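Local coordinates for protein beta-glucosidase (Saccharopolyspora erythraea D, PDB 5M6G) that probably hydrolyses terminal, non-reducing beta-D-glucosyl residues with release of beta-D-glucose, as a two-domain glycoside hydrolase of family 3, at residues A[145-150]-A[191-196]; A[179-184]-A[234-239]; A[185-190]-A[593-598]; A[197-202]-A[584-589]. All blocks are in the same frame, centred on the assembly; numbering follows the deposited sequence.

Interaction 1. Residues A[145-150]-A[191-196]; sequences HNIGLG and GRTYES. With SOR (sorbitol), chain L.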
loop_
_atom_site.group_PDB
_atom_site.type_symbol
_atom_site.label_atom_id
_atom_site.label_comp_id
_atom_site.label_asym_id
_atom_site.label_seq_id
_atom_site.Cartn_x
_atom_site.Cartn_y
_atom_site.Cartn_z
ATOM N N HIS A 145 -5.154 2.585 -5.911
ATOM C CA HIS A 145 -3.788 2.351 -5.472
ATOM C C HIS A 145 -2.939 3.608 -5.681
ATOM O O HIS A 145 -3.324 4.556 -6.382
ATOM C CB HIS A 145 -3.176 1.154 -6.199
ATOM C CG HIS A 145 -3.435 -0.162 -5.526
ATOM N ND1 HIS A 145 -3.024 -0.440 -4.236
ATOM C CD2 HIS A 145 -4.071 -1.276 -5.966
ATOM C CE1 HIS A 145 -3.377 -1.673 -3.918
ATOM N NE2 HIS A 145 -4.024 -2.200 -4.948
ATOM N N ASN A 146 -1.762 3.593 -5.052
ATOM C CA ASN A 146 -0.930 4.790 -4.949
ATOM C C ASN A 146 -0.599 5.408 -6.309
ATOM O O ASN A 146 -0.546 6.638 -6.431
ATOM C CB ASN A 146 0.363 4.462 -4.193
ATOM C CG ASN A 146 0.153 4.406 -2.692
ATOM O OD1 ASN A 146 -0.910 4.766 -2.204
ATOM N ND2 ASN A 146 1.176 3.973 -1.953
ATOM N N ILE A 147 -0.349 4.593 -7.335
ATOM C CA ILE A 147 0.076 5.176 -8.609
ATOM C C ILE A 147 -1.004 6.115 -9.146
ATOM O O ILE A 147 -0.711 7.244 -9.557
ATOM C CB ILE A 147 0.469 4.078 -9.622
ATOM C CG1 ILE A 147 0.965 4.703 -10.933
ATOM C CG2 ILE A 147 -0.697 3.114 -9.918
ATOM C CD1 ILE A 147 1.514 3.693 -11.930
ATOM N N GLY A 148 -2.276 5.696 -9.085
ATOM C CA GLY A 148 -3.356 6.589 -9.482
ATOM C C GLY A 148 -3.490 7.789 -8.564
ATOM O O GLY A 148 -3.757 8.904 -9.022
ATOM N N LEU A 149 -3.299 7.583 -7.253
ATOM C CA LEU A 149 -3.283 8.714 -6.331
ATOM C C LEU A 149 -2.184 9.708 -6.697
ATOM O O LEU A 149 -2.393 10.924 -6.628
ATOM C CB LEU A 149 -3.118 8.221 -4.893
ATOM C CG LEU A 149 -4.276 7.339 -4.388
ATOM C CD1 LEU A 149 -4.126 7.027 -2.870
ATOM C CD2 LEU A 149 -5.673 7.959 -4.687
ATOM N N GLY A 150 -1.006 9.213 -7.090
ATOM C CA GLY A 150 0.041 10.119 -7.545
ATOM C C GLY A 150 -0.378 10.882 -8.784
ATOM O O GLY A 150 -0.076 12.068 -8.933
ATOM N N GLY A 191 6.891 -5.441 -9.720
ATOM C CA GLY A 191 5.545 -5.817 -9.339
ATOM C C GLY A 191 4.888 -4.902 -8.323
ATOM O O GLY A 191 3.695 -5.071 -8.053
ATOM N N ARG A 192 5.625 -3.950 -7.748
ATOM C CA ARG A 192 5.040 -3.006 -6.805
ATOM C C ARG A 192 5.009 -1.584 -7.356
ATOM O O ARG A 192 4.819 -0.628 -6.593
ATOM C CB ARG A 192 5.791 -3.054 -5.470
ATOM C CG ARG A 192 6.127 -4.464 -5.033
ATOM C CD ARG A 192 6.527 -4.517 -3.558
ATOM N NE ARG A 192 5.387 -4.322 -2.671
ATOM C CZ ARG A 192 5.400 -4.619 -1.370
ATOM N NH1 ARG A 192 6.501 -5.123 -0.820
ATOM N NH2 ARG A 192 4.319 -4.420 -0.621
ATOM N N THR A 193 5.191 -1.425 -8.672
ATOM C CA THR A 193 5.109 -0.098 -9.267
ATOM C C THR A 193 3.805 0.600 -8.886
ATOM O O THR A 193 3.786 1.815 -8.658
ATOM C CB THR A 193 5.244 -0.202 -10.790
ATOM O OG1 THR A 193 6.546 -0.707 -11.114
ATOM C CG2 THR A 193 5.050 1.163 -11.458
ATOM N N TYR A 194 2.706 -0.155 -8.789
ATOM C CA TYR A 194 1.425 0.478 -8.486
ATOM C C TYR A 194 1.337 0.939 -7.044
ATOM O O TYR A 194 0.476 1.765 -6.722
ATOM C CB TYR A 194 0.256 -0.461 -8.795
ATOM C CG TYR A 194 0.068 -1.669 -7.879
ATOM C CD1 TYR A 194 -0.596 -1.563 -6.648
ATOM C CD2 TYR A 194 0.500 -2.920 -8.274
ATOM C CE1 TYR A 194 -0.787 -2.685 -5.838
ATOM C CE2 TYR A 194 0.319 -4.031 -7.477
ATOM C CZ TYR A 194 -0.329 -3.911 -6.266
ATOM O OH TYR A 194 -0.507 -5.035 -5.497
ATOM N N GLU A 195 2.191 0.420 -6.166
ATOM C CA GLU A 195 2.201 0.905 -4.794
ATOM C C GLU A 195 2.996 2.191 -4.637
ATOM O O GLU A 195 3.066 2.731 -3.532
ATOM C CB GLU A 195 2.761 -0.177 -3.873
ATOM C CG GLU A 195 1.995 -1.482 -3.997
ATOM C CD GLU A 195 2.266 -2.414 -2.842
ATOM O OE1 GLU A 195 1.981 -2.024 -1.691
ATOM O OE2 GLU A 195 2.759 -3.534 -3.094
ATOM N N SER A 196 3.594 2.695 -5.714
ATOM C CA SER A 196 4.395 3.910 -5.677
ATOM C C SER A 196 3.575 5.100 -6.159
ATOM O O SER A 196 2.855 5.013 -7.159
ATOM C CB SER A 196 5.646 3.745 -6.549
ATOM O OG SER A 196 6.377 4.952 -6.697
HETATM C C1 SOR L . 5.126 -5.024 2.786
HETATM C C2 SOR L . 3.956 -5.618 3.550
HETATM C C3 SOR L . 4.241 -7.092 3.821
HETATM C C4 SOR L . 2.976 -7.825 4.260
HETATM C C5 SOR L . 3.041 -9.335 4.010
HETATM C C6 SOR L . 1.629 -9.898 4.140
HETATM O O1 SOR L . 4.720 -3.890 2.060
HETATM O O2 SOR L . 3.778 -4.921 4.771
HETATM O O3 SOR L . 5.213 -7.176 4.830
HETATM O O4 SOR L . 2.736 -7.583 5.632
HETATM O O5 SOR L . 3.580 -9.642 2.730
HETATM O O6 SOR L . 1.549 -11.175 3.542
#
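Over one face of the H145 imidazole stands an edge of the Y194 phenol, with CE1 above the centre of the smaller ring. The pair is a tilted edge-to-face contact, centroids 4.4 Å apart and planes at 57°, and the two side chains run side by side, pointing the same way. Y194 CG sits between its backbone N and carbonyl carbon (chi1 71°), which places CG on the H145 side. H145 is also stacked with H132, and both polar tips are held by the chain beyond: NE2 of H145 by the carbonyl of G447, OH of Y194 by that of Y503. The other flat group is the R192 guanidinium, whose edge carries E195 on one stretch and sorbitol on another. R192 NE and NH2 both close on E195 OE2, the NE bond being 2.8 Å, and they approach from the same face of the carboxylate. R192 NH2 also donates to O1 of sorbitol at 2.8 Å. Where helix 146-152 begins, I147 N donates to Y194 O at 3.0 Å, and N146 ND2 reaches E195 O at 2.8 Å from above the carbonyl plane. I147 CG2 rests on Y194 CB, while I147 CA lies 3.1 Å from S196 O in a CH...O contact. The short 3-10 turn 193-195 is thereby pinned to the first turn of a helix in the N-terminal, TIM-barrel-type domain. W448 NE1 also donates to E195 OE2; three donors on one oxygen would be expected to stabilise a carboxylate charge and may help hold R192 toward the ligand.

Interaction 2. Residues A[179-184]-A[234-239]; sequences APCVCV and VGDGGT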
loop_
_atom_site.group_PDB
_atom_site.type_symbol
_atom_site.label_atom_id
_atom_site.label_comp_id
_atom_site.label_asym_id
_atom_site.label_seq_id
_atom_site.Cartn_x
_atom_site.Cartn_y
_atom_site.Cartn_z
ATOM N N ALA A 179 1.545 1.401 5.829
ATOM C CA ALA A 179 1.255 2.351 4.759
ATOM C C ALA A 179 1.643 3.746 5.242
ATOM O O ALA A 179 1.492 4.051 6.432
ATOM C CB ALA A 179 -0.245 2.304 4.372
ATOM N N PRO A 180 2.095 4.617 4.328
ATOM C CA PRO A 180 2.199 4.430 2.870
ATOM C C PRO A 180 3.530 3.876 2.355
ATOM O O PRO A 180 4.582 4.111 2.965
ATOM C CB PRO A 180 2.013 5.851 2.341
ATOM C CG PRO A 180 2.696 6.699 3.383
ATOM C CD PRO A 180 2.279 6.031 4.707
ATOM N N CYS A 181 3.484 3.158 1.235
ATOM C CA CYS A 181 4.696 2.952 0.446
ATOM C C CYS A 181 5.157 4.303 -0.090
ATOM O O CYS A 181 4.454 4.923 -0.897
ATOM C CB CYS A 181 4.461 1.981 -0.725
ATOM S SG CYS A 181 5.977 1.165 -1.463
ATOM N N VAL A 182 6.311 4.780 0.382
ATOM C CA VAL A 182 6.950 5.973 -0.152
ATOM C C VAL A 182 8.032 5.600 -1.161
ATOM O O VAL A 182 8.848 6.442 -1.555
ATOM C CB VAL A 182 7.494 6.861 0.980
ATOM C CG1 VAL A 182 6.359 7.205 1.967
ATOM C CG2 VAL A 182 8.663 6.185 1.707
ATOM N N CYS A 183 8.050 4.333 -1.573
ATOM C CA CYS A 183 8.854 3.839 -2.679
ATOM C C CYS A 183 8.740 4.744 -3.897
ATOM O O CYS A 183 7.643 5.159 -4.277
ATOM C CB CYS A 183 8.389 2.417 -3.027
ATOM S SG CYS A 183 6.528 2.151 -3.201
ATOM N N VAL A 184 9.886 5.044 -4.506
ATOM C CA VAL A 184 9.960 5.792 -5.757
ATOM C C VAL A 184 10.262 4.771 -6.845
ATOM O O VAL A 184 11.402 4.318 -6.983
ATOM C CB VAL A 184 11.029 6.887 -5.688
ATOM C CG1 VAL A 184 11.114 7.620 -7.000
ATOM C CG2 VAL A 184 10.719 7.852 -4.551
ATOM N N VAL A 234 15.499 1.246 2.357
ATOM C CA VAL A 234 15.314 2.369 1.437
ATOM C C VAL A 234 15.836 1.920 0.075
ATOM O O VAL A 234 16.763 1.113 -0.006
ATOM C CB VAL A 234 16.028 3.667 1.930
ATOM C CG1 VAL A 234 17.510 3.412 2.220
ATOM C CG2 VAL A 234 15.853 4.822 0.928
ATOM N N GLY A 235 15.220 2.421 -0.994
ATOM C CA GLY A 235 15.626 2.070 -2.342
ATOM C C GLY A 235 14.857 0.936 -2.974
ATOM O O GLY A 235 15.318 0.384 -3.980
ATOM N N ASP A 236 13.701 0.555 -2.413
ATOM C CA ASP A 236 12.964 -0.577 -2.968
ATOM C C ASP A 236 12.540 -0.324 -4.420
ATOM O O ASP A 236 12.444 -1.269 -5.206
ATOM C CB ASP A 236 11.758 -0.917 -2.073
ATOM C CG ASP A 236 10.884 0.294 -1.743
ATOM O OD1 ASP A 236 11.316 1.450 -1.929
ATOM O OD2 ASP A 236 9.751 0.083 -1.275
ATOM N N GLY A 237 12.334 0.937 -4.810
ATOM C CA GLY A 237 11.980 1.263 -6.187
ATOM C C GLY A 237 13.150 1.350 -7.140
ATOM O O GLY A 237 12.972 1.593 -8.341
ATOM N N GLY A 238 14.367 1.157 -6.632
ATOM C CA GLY A 238 15.559 1.318 -7.437
ATOM C C GLY A 238 16.273 0.046 -7.829
ATOM O O GLY A 238 17.392 0.128 -8.357
ATOM N N THR A 239 15.684 -1.127 -7.599
ATOM C CA THR A 239 16.402 -2.370 -7.843
ATOM C C THR A 239 16.654 -2.555 -9.332
ATOM O O THR A 239 15.854 -2.141 -10.174
ATOM C CB THR A 239 15.633 -3.577 -7.296
ATOM O OG1 THR A 239 14.341 -3.673 -7.914
ATOM C CG2 THR A 239 15.475 -3.475 -5.782
HETATM O O HOH W 1 12.264 3.669 -3.747
#
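C183 and D236 meet through a methylene and a carboxylate: CB of C183 lies 3.2 Å from OD2 and 3.3 Å from OD1 of D236, so that both oxygens face the same carbon. In the aspartate, chi1 (51°) places CG between the backbone N and the carbonyl carbon. C183 has its SG in the corresponding position, whereas C181 holds SG anti to the backbone N (chi1 -160°). These two different torsions bring the sulfurs into bonding distance, and the disulfide spans a single intervening residue, V182, in a tight covalent ring. C181 SG is 3.9 Å from D236 OD2, a looser approach than that of C183 CB. Further along, the backbones come together at V184 and G237. The G237 CA gives a CH...O contact to V184 O at 3.2 Å, an approach with no room for a side chain on that face of G237. A water bridges the same pair, accepting from V184 N at 2.8 Å and from G237 N at 2.9 Å. The contact joins two loops of the barrel domain, those following strands 176-177 and 229-233, and the second strand contains the sorbitol ligands K231 and H232. D236 OD2 accepts from H232 ND1, which makes the aspartate a second-shell residue that probably orients this histidine, and its negative charge would be expected to polarise the ring toward the sugar site.

Interaction 3. Residues A[185-190]-A[593-598]; sequences ARDDRW and QLPIND. With MG (magnesium ion), chain D.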
loop_
_atom_site.group_PDB
_atom_site.type_symbol
_atom_site.label_atom_id
_atom_site.label_comp_id
_atom_site.label_asym_id
_atom_site.label_seq_id
_atom_site.Cartn_x
_atom_site.Cartn_y
_atom_site.Cartn_z
ATOM N N ALA A 185 9.244 4.395 -7.618
ATOM C CA ALA A 185 9.373 3.296 -8.571
ATOM C C ALA A 185 10.045 3.810 -9.840
ATOM O O ALA A 185 9.459 4.609 -10.578
ATOM C CB ALA A 185 8.008 2.687 -8.879
ATOM N N ARG A 186 11.266 3.339 -10.100
ATOM C CA ARG A 186 12.045 3.763 -11.255
ATOM C C ARG A 186 12.056 2.751 -12.395
ATOM O O ARG A 186 12.578 3.070 -13.468
ATOM C CB ARG A 186 13.501 4.047 -10.839
ATOM C CG ARG A 186 13.638 4.960 -9.640
ATOM C CD ARG A 186 13.437 6.415 -10.007
ATOM N NE ARG A 186 14.533 6.939 -10.830
ATOM C CZ ARG A 186 14.485 8.121 -11.440
ATOM N NH1 ARG A 186 15.512 8.551 -12.168
ATOM N NH2 ARG A 186 13.402 8.883 -11.315
ATOM N N ASP A 187 11.522 1.547 -12.200
ATOM C CA ASP A 187 11.531 0.522 -13.245
ATOM C C ASP A 187 10.172 -0.172 -13.291
ATOM O O ASP A 187 9.842 -0.976 -12.409
ATOM C CB ASP A 187 12.658 -0.489 -13.014
ATOM C CG ASP A 187 12.939 -1.335 -14.243
ATOM O OD1 ASP A 187 11.981 -1.888 -14.819
ATOM O OD2 ASP A 187 14.126 -1.444 -14.638
ATOM N N ASP A 188 9.408 0.096 -14.350
ATOM C CA ASP A 188 8.023 -0.360 -14.426
ATOM C C ASP A 188 7.889 -1.878 -14.400
ATOM O O ASP A 188 6.789 -2.383 -14.187
ATOM C CB ASP A 188 7.363 0.199 -15.694
ATOM C CG ASP A 188 7.091 1.682 -15.599
ATOM O OD1 ASP A 188 7.234 2.245 -14.489
ATOM O OD2 ASP A 188 6.717 2.279 -16.631
ATOM N N ARG A 189 8.973 -2.620 -14.626
ATOM C CA ARG A 189 8.895 -4.071 -14.522
ATOM C C ARG A 189 8.576 -4.536 -13.108
ATOM O O ARG A 189 8.149 -5.682 -12.926
ATOM C CB ARG A 189 10.216 -4.683 -14.984
ATOM C CG ARG A 189 10.385 -4.611 -16.487
ATOM C CD ARG A 189 11.754 -5.074 -16.903
ATOM N NE ARG A 189 12.755 -4.052 -16.636
ATOM C CZ ARG A 189 14.003 -4.092 -17.100
ATOM N NH1 ARG A 189 14.399 -5.106 -17.858
ATOM N NH2 ARG A 189 14.858 -3.122 -16.798
ATOM N N TRP A 190 8.794 -3.675 -12.115
ATOM C CA TRP A 190 8.588 -4.024 -10.714
ATOM C C TRP A 190 7.125 -4.335 -10.423
ATOM O O TRP A 190 6.229 -3.578 -10.800
ATOM C CB TRP A 190 9.051 -2.869 -9.837
ATOM C CG TRP A 190 9.155 -3.188 -8.378
ATOM C CD1 TRP A 190 9.437 -4.405 -7.811
ATOM C CD2 TRP A 190 9.020 -2.260 -7.293
ATOM N NE1 TRP A 190 9.484 -4.287 -6.439
ATOM C CE2 TRP A 190 9.235 -2.983 -6.094
ATOM C CE3 TRP A 190 8.743 -0.888 -7.217
ATOM C CZ2 TRP A 190 9.174 -2.379 -4.835
ATOM C CZ3 TRP A 190 8.679 -0.289 -5.953
ATOM C CH2 TRP A 190 8.898 -1.037 -4.785
ATOM N N GLN A 593 13.299 0.469 -23.390
ATOM C CA GLN A 593 13.751 1.676 -22.706
ATOM C C GLN A 593 13.749 1.541 -21.192
ATOM O O GLN A 593 14.343 2.388 -20.512
ATOM C CB GLN A 593 12.868 2.871 -23.067
ATOM C CG GLN A 593 12.980 3.374 -24.516
ATOM C CD GLN A 593 11.867 4.350 -24.846
ATOM O OE1 GLN A 593 10.696 4.095 -24.546
ATOM N NE2 GLN A 593 12.225 5.490 -25.425
ATOM N N LEU A 594 13.063 0.544 -20.641
ATOM C CA LEU A 594 13.024 0.411 -19.191
ATOM C C LEU A 594 14.425 0.127 -18.655
ATOM O O LEU A 594 15.172 -0.647 -19.252
ATOM C CB LEU A 594 12.059 -0.697 -18.763
ATOM C CG LEU A 594 10.633 -0.545 -19.272
ATOM C CD1 LEU A 594 9.750 -1.572 -18.586
ATOM C CD2 LEU A 594 10.145 0.877 -19.007
ATOM N N PRO A 595 14.794 0.768 -17.532
ATOM C CA PRO A 595 13.992 1.773 -16.817
ATOM C C PRO A 595 13.965 3.126 -17.531
ATOM O O PRO A 595 15.012 3.567 -18.019
ATOM C CB PRO A 595 14.714 1.893 -15.472
ATOM C CG PRO A 595 16.164 1.596 -15.827
ATOM C CD PRO A 595 16.072 0.494 -16.844
ATOM N N ILE A 596 12.800 3.775 -17.607
ATOM C CA ILE A 596 12.692 5.094 -18.223
ATOM C C ILE A 596 12.157 6.070 -17.188
ATOM O O ILE A 596 11.175 5.780 -16.489
ATOM C CB ILE A 596 11.818 5.075 -19.493
ATOM C CG1 ILE A 596 11.841 6.455 -20.161
ATOM C CG2 ILE A 596 10.391 4.588 -19.190
ATOM C CD1 ILE A 596 11.318 6.461 -21.597
ATOM N N ASN A 597 12.817 7.215 -17.067
ATOM C CA ASN A 597 12.457 8.171 -16.037
ATOM C C ASN A 597 12.712 9.577 -16.538
ATOM O O ASN A 597 13.611 9.814 -17.350
ATOM C CB ASN A 597 13.238 7.928 -14.744
ATOM C CG ASN A 597 12.907 6.600 -14.123
ATOM O OD1 ASN A 597 11.877 6.459 -13.476
ATOM N ND2 ASN A 597 13.777 5.611 -14.319
ATOM N N ASP A 598 11.904 10.501 -16.031
ATOM C CA ASP A 598 12.001 11.905 -16.389
ATOM C C ASP A 598 13.439 12.391 -16.265
ATOM O O ASP A 598 14.106 12.147 -15.253
ATOM C CB ASP A 598 11.078 12.720 -15.480
ATOM C CG ASP A 598 10.778 14.092 -16.032
ATOM O OD1 ASP A 598 10.519 14.191 -17.242
ATOM O OD2 ASP A 598 10.802 15.067 -15.252
HETATM MG MG MG D . 9.844 5.685 -14.598
HETATM O O HOH W 2 9.168 4.216 -13.098
HETATM O O HOH W 3 10.733 2.676 -15.799
HETATM O O HOH W 4 15.911 10.838 -14.218
HETATM O O HOH W 5 13.542 11.444 -12.472
HETATM O O HOH W 6 8.292 4.823 -16.037
#
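R186 and N597 carry the one direct hydrogen bond: N597 ND2 donates to R186 O at 2.9 Å, in the carbonyl plane and on a lone pair. The same two side chains also stack, amide over guanidinium, with planes 11° apart and CG of N597 3.5 Å above the centre of the R186 group. Bends at chi2 (-79°) and chi3 set CD and NE of R186 beside the N597 amide. Waters extend the link: two join R186 NH1 and NH2 to D598 O, and a third accepts from D188 N and I596 N while donating to R186 O. R186 NH2 also donates to E199 O. Metal bonds come next: I596 O binds the magnesium ion at 2.3 Å and N597 OD1 at 2.5 Å, with E199 and two waters as further ligands. One of those waters donates to A185 O and has D188 OD1 in reach, tying the ion to 185-190 through its hydration shell. The site lies where the N-terminal barrel domain of this family 3 enzyme meets the C-terminal domain. Within 185-190, a salt bridge joins R189 to D187 side-on, R189 NE to D187 OD1 at 2.9 Å and R189 NH2 to D187 OD2 at 2.8 Å. D187 OD1 also takes R189 N on its anti lone pair, an Asx turn. Van der Waals contacts follow: L594 CD1 touches R189 CG at 3.7 Å, and P595 CB packs against R186 O and D187 OD2.

Interaction 4. Residues A[197-202]-A[584-589]; sequences FGEKSE and PMTWMR. With MG (magnesium ion), chain D.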
loop_
_atom_site.group_PDB
_atom_site.type_symbol
_atom_site.label_atom_id
_atom_site.label_comp_id
_atom_site.label_asym_id
_atom_site.label_seq_id
_atom_site.Cartn_x
_atom_site.Cartn_y
_atom_site.Cartn_z
ATOM N N PHE A 197 3.705 6.224 -5.460
ATOM C CA PHE A 197 3.058 7.447 -5.914
ATOM C C PHE A 197 3.676 8.011 -7.193
ATOM O O PHE A 197 3.054 8.852 -7.852
ATOM C CB PHE A 197 3.115 8.503 -4.823
ATOM C CG PHE A 197 2.263 8.193 -3.638
ATOM C CD1 PHE A 197 0.880 8.249 -3.736
ATOM C CD2 PHE A 197 2.844 7.870 -2.416
ATOM C CE1 PHE A 197 0.068 7.983 -2.620
ATOM C CE2 PHE A 197 2.052 7.611 -1.303
ATOM C CZ PHE A 197 0.658 7.659 -1.408
ATOM N N GLY A 198 4.874 7.596 -7.563
ATOM C CA GLY A 198 5.432 8.098 -8.805
ATOM C C GLY A 198 6.923 7.881 -8.863
ATOM O O GLY A 198 7.563 7.487 -7.889
ATOM N N GLU A 199 7.475 8.151 -10.044
ATOM C CA GLU A 199 8.891 7.916 -10.290
ATOM C C GLU A 199 9.780 9.041 -9.781
ATOM O O GLU A 199 11.004 8.870 -9.741
ATOM C CB GLU A 199 9.138 7.721 -11.789
ATOM C CG GLU A 199 9.091 9.016 -12.571
ATOM C CD GLU A 199 9.198 8.808 -14.073
ATOM O OE1 GLU A 199 8.993 7.666 -14.535
ATOM O OE2 GLU A 199 9.481 9.794 -14.786
ATOM N N LYS A 200 9.215 10.191 -9.423
ATOM C CA LYS A 200 9.997 11.331 -8.968
ATOM C C LYS A 200 9.849 11.488 -7.466
ATOM O O LYS A 200 8.745 11.370 -6.926
ATOM C CB LYS A 200 9.571 12.619 -9.668
ATOM C CG LYS A 200 9.808 12.588 -11.165
ATOM C CD LYS A 200 9.333 13.866 -11.829
ATOM C CE LYS A 200 10.237 15.034 -11.506
ATOM N NZ LYS A 200 11.264 15.187 -12.558
ATOM N N SER A 201 10.972 11.756 -6.796
ATOM C CA SER A 201 10.936 11.941 -5.349
ATOM C C SER A 201 9.920 12.999 -4.936
ATOM O O SER A 201 9.324 12.885 -3.862
ATOM C CB SER A 201 12.331 12.314 -4.830
ATOM O OG SER A 201 12.698 13.576 -5.335
ATOM N N GLU A 202 9.728 14.041 -5.762
ATOM C CA GLU A 202 8.648 15.003 -5.541
ATOM C C GLU A 202 7.312 14.300 -5.341
ATOM O O GLU A 202 6.538 14.648 -4.444
ATOM C CB GLU A 202 8.557 15.967 -6.734
ATOM C CG GLU A 202 7.125 16.430 -7.066
ATOM C CD GLU A 202 6.771 16.336 -8.558
ATOM O OE1 GLU A 202 7.637 16.609 -9.415
ATOM O OE2 GLU A 202 5.614 15.987 -8.874
ATOM N N PRO A 584 2.211 10.103 -13.477
ATOM C CA PRO A 584 3.232 10.057 -12.425
ATOM C C PRO A 584 4.456 9.228 -12.784
ATOM O O PRO A 584 5.450 9.273 -12.047
ATOM C CB PRO A 584 2.464 9.414 -11.258
ATOM C CG PRO A 584 1.534 8.451 -11.959
ATOM C CD PRO A 584 1.087 9.177 -13.211
ATOM N N MET A 585 4.390 8.438 -13.858
ATOM C CA MET A 585 5.533 7.721 -14.409
ATOM C C MET A 585 5.662 8.096 -15.878
ATOM O O MET A 585 4.662 8.362 -16.550
ATOM C CB MET A 585 5.395 6.180 -14.300
ATOM C CG MET A 585 5.722 5.537 -12.936
ATOM S SD MET A 585 4.533 6.006 -11.675
ATOM C CE MET A 585 4.844 4.850 -10.325
ATOM N N THR A 586 6.898 8.113 -16.369
ATOM C CA THR A 586 7.144 8.299 -17.794
ATOM C C THR A 586 6.693 7.058 -18.566
ATOM O O THR A 586 6.977 5.927 -18.164
ATOM C CB THR A 586 8.633 8.571 -18.023
ATOM O OG1 THR A 586 8.999 9.808 -17.395
ATOM C CG2 THR A 586 8.944 8.662 -19.493
ATOM N N TRP A 587 5.990 7.258 -19.677
ATOM C CA TRP A 587 5.375 6.154 -20.411
ATOM C C TRP A 587 6.257 5.745 -21.590
ATOM O O TRP A 587 6.491 6.548 -22.501
ATOM C CB TRP A 587 3.979 6.540 -20.895
ATOM C CG TRP A 587 3.121 5.368 -21.257
ATOM C CD1 TRP A 587 3.364 4.435 -22.230
ATOM C CD2 TRP A 587 1.867 5.006 -20.656
ATOM N NE1 TRP A 587 2.334 3.511 -22.268
ATOM C CE2 TRP A 587 1.408 3.840 -21.309
ATOM C CE3 TRP A 587 1.091 5.553 -19.627
ATOM C CZ2 TRP A 587 0.214 3.211 -20.961
ATOM C CZ3 TRP A 587 -0.104 4.922 -19.286
ATOM C CH2 TRP A 587 -0.528 3.771 -19.952
ATOM N N MET A 588 6.672 4.479 -21.608
ATOM C CA MET A 588 7.668 3.992 -22.560
ATOM C C MET A 588 7.164 4.017 -24.009
ATOM O O MET A 588 5.986 3.764 -24.292
ATOM C CB MET A 588 8.069 2.559 -22.198
ATOM C CG MET A 588 6.967 1.534 -22.515
ATOM S SD MET A 588 7.164 -0.081 -21.767
ATOM C CE MET A 588 6.150 0.101 -20.292
ATOM N N ARG A 589 8.087 4.315 -24.944
ATOM C CA ARG A 589 7.858 3.992 -26.351
ATOM C C ARG A 589 8.083 2.513 -26.606
ATOM O O ARG A 589 7.535 1.952 -27.562
ATOM C CB ARG A 589 8.796 4.778 -27.277
ATOM C CG ARG A 589 8.408 6.205 -27.532
ATOM C CD ARG A 589 9.273 6.828 -28.640
ATOM N NE ARG A 589 9.072 8.270 -28.672
ATOM C CZ ARG A 589 8.025 8.864 -29.228
ATOM N NH1 ARG A 589 7.069 8.139 -29.805
ATOM N NH2 ARG A 589 7.924 10.185 -29.192
HETATM MG MG MG D . 9.844 5.685 -14.598
HETATM O O HOH W 6 8.292 4.823 -16.037
HETATM O O HOH W 2 9.168 4.216 -13.098
#
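E199 and T586 meet through a carboxylate that is gripped on both oxygens. From the backbone, E199 CB points toward 584-589, and E199 CG lies between the backbone N and carbonyl carbon (chi1 76°), where it approaches P584 O to 3.7 Å. The chain then runs extended, with CD anti to CA (chi2 -174°), and the carboxylate lies between the metal and the threonine. E199 OE1 binds the magnesium ion at 2.2 Å and also accepts from T586 N at 2.8 Å, a nearly straight bond (175°) that arrives from above the carboxylate plane. E199 OE2 takes T586 OG1 on its syn side at 2.7 Å, and a further bond from D598 N. T586 thus holds both oxygens, one with its backbone and one with its side chain, which fixes the rotation of the group in front of the ion. E199 belongs to the barrel domain and P584 to T586 to the C-terminal domain, so the magnesium site, completed by I596, N597 and two waters, bridges the two domains. One of these waters donates to T586 O. Backbone contacts flank the glutamate: E199 N donates to P584 O at 3.1 Å, and P584 CB lies 3.5 Å from F197 O, a buried carbonyl without a polar partner. The bend of M585 at chi2 brings SD to the G198 backbone, and M585 CE lies 3.6 Å from G198 CA, against which P584 O also packs, where a side chain would be tight.

Interactions 1 to 4 share one continuous run of chain, 179-202, the loop after strand 176-177 and the start of helix 201-206; along it the contacts come in the order 2, 3, 1, 4. Interactions 1 and 2 stay within the N-terminal barrel domain, their centres 10 Å apart, and join this run to helix 146-152 and to the loop after strand 229-233. Interactions 3 and 4, 8 Å apart, bind it to the C-terminal domain around one magnesium ion; 4 is nested inside the loop closed by 3, and a salt bridge from D598 to K200 connects them. The S196 hydroxyl ties 1 to 2. The same run therefore leads from the sorbitol pocket to the metal-bridged domain interface.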